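Local coordinates for acetate kinase (Entamoeba histolytica, PDB 4H0O), which catalyses the pyrophosphate-dependent acetate kinase reaction, the interconversion of acetyl phosphate and orthophosphate with acetate and pyrophosphate, at the interface of chains A and B. Numbering follows the deposited sequence. Chains: chain A/B, Acetate kinase.

The interface of chains A and B. Residues chain A 256, 259-260, 268; chain B 171, 174.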
loop_
_atom_site.group_PDB
_atom_site.type_symbol
_atom_site.label_atom_id
_atom_site.label_comp_id
_atom_site.label_asym_id
_atom_site.label_seq_id
_atom_site.Cartn_x
_atom_site.Cartn_y
_atom_site.Cartn_z
ATOM N N MET A 256 -3.897 -18.164 1.377
ATOM C CA MET A 256 -4.903 -18.726 0.473
ATOM C C MET A 256 -4.333 -19.878 -0.357
ATOM O O MET A 256 -5.022 -20.865 -0.627
ATOM C CB MET A 256 -5.480 -17.643 -0.447
ATOM C CG MET A 256 -6.387 -16.633 0.250
ATOM S SD MET A 256 -6.786 -15.203 -0.783
ATOM C CE MET A 256 -7.613 -15.994 -2.168
ATOM N N GLN A 259 -4.515 -23.115 1.092
ATOM C CA GLN A 259 -5.871 -23.662 1.059
ATOM C C GLN A 259 -6.241 -24.251 -0.305
ATOM O O GLN A 259 -6.740 -25.374 -0.380
ATOM C CB GLN A 259 -6.900 -22.590 1.451
ATOM C CG GLN A 259 -6.766 -22.055 2.873
ATOM C CD GLN A 259 -7.736 -20.915 3.170
ATOM O OE1 GLN A 259 -7.326 -19.766 3.360
ATOM N NE2 GLN A 259 -9.027 -21.231 3.221
ATOM N N VAL A 260 -5.993 -23.497 -1.378
ATOM C CA VAL A 260 -6.497 -23.864 -2.709
ATOM C C VAL A 260 -5.452 -23.927 -3.836
ATOM O O VAL A 260 -5.795 -24.236 -4.981
ATOM C CB VAL A 260 -7.639 -22.917 -3.165
ATOM C CG1 VAL A 260 -8.813 -22.987 -2.208
ATOM C CG2 VAL A 260 -7.129 -21.486 -3.274
ATOM N N ILE A 268 -8.878 -16.118 -8.345
ATOM C CA ILE A 268 -9.730 -15.409 -7.395
ATOM C C ILE A 268 -9.356 -13.931 -7.297
ATOM O O ILE A 268 -10.228 -13.060 -7.312
ATOM C CB ILE A 268 -9.649 -16.040 -5.988
ATOM C CG1 ILE A 268 -10.129 -17.492 -6.022
ATOM C CG2 ILE A 268 -10.468 -15.236 -4.989
ATOM C CD1 ILE A 268 -9.866 -18.253 -4.736
ATOM N N PRO B 171 -13.287 -11.767 -2.092
ATOM C CA PRO B 171 -14.628 -12.292 -1.810
ATOM C C PRO B 171 -14.662 -13.174 -0.571
ATOM O O PRO B 171 -13.609 -13.602 -0.090
ATOM C CB PRO B 171 -14.917 -13.154 -3.039
ATOM C CG PRO B 171 -13.575 -13.670 -3.435
ATOM C CD PRO B 171 -12.599 -12.549 -3.137
ATOM N N TYR B 174 -12.827 -15.711 2.281
ATOM C CA TYR B 174 -11.491 -15.207 2.586
ATOM C C TYR B 174 -11.536 -13.807 3.196
ATOM O O TYR B 174 -10.734 -13.471 4.071
ATOM C CB TYR B 174 -10.624 -15.217 1.324
ATOM C CG TYR B 174 -10.691 -16.523 0.565
ATOM C CD1 TYR B 174 -9.835 -17.574 0.871
ATOM C CD2 TYR B 174 -11.617 -16.707 -0.457
ATOM C CE1 TYR B 174 -9.899 -18.771 0.179
ATOM C CE2 TYR B 174 -11.688 -17.899 -1.153
ATOM C CZ TYR B 174 -10.828 -18.926 -0.831
ATOM O OH TYR B 174 -10.901 -20.113 -1.525
#
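B:Tyr174, helical in backbone at the start of helix 174-177, meets A:Met256, A:Gln259 and A:Val260 from helix 251-260 and A:Ile268 from helix 262-271, while B:Pro171 adds an extended loop backbone. The patch is a mainly apolar part of the two-fold interface of the deposited pair of chains, probably the homodimer typical of acetate kinases. Its centre is about 29 Å from A:Asp154, the predicted active-site residue, so it likely serves assembly more than chemistry. The phenol ring of B:Tyr174 lies against side chains of both chain A helices and has the greatest buried surface here, 87 Å². A:Met256 runs extended to SD and then bends (chi3 60°), which lays its methyl CE over the ring centre, 4.0 Å above the plane. Its CG reaches the rim on the same side, 3.6 Å from CD1 of B:Tyr174. Also on that side, but beyond the rim near CE2 and CZ, A:Ile268 arrives at about a right angle, with CD1 4.0 Å from CE2 of B:Tyr174. Its other branch, CG2, packs on the pyrrolidine of B:Pro171, 3.8 Å from CG. The amide of A:Gln259 lies alongside the CD1-CE1 edge, antiparallel to the tyrosine side chain and turned 49° from the ring, with NE2 4.0 Å from CE1 of B:Tyr174. Within chain B, the carbonyl O of B:Pro171 lies in the ring plane, 3.7 Å from CD2 of B:Tyr174. A:Val260 approaches head-on, its methyl CG1 3.6 Å from the phenolic OH of B:Tyr174.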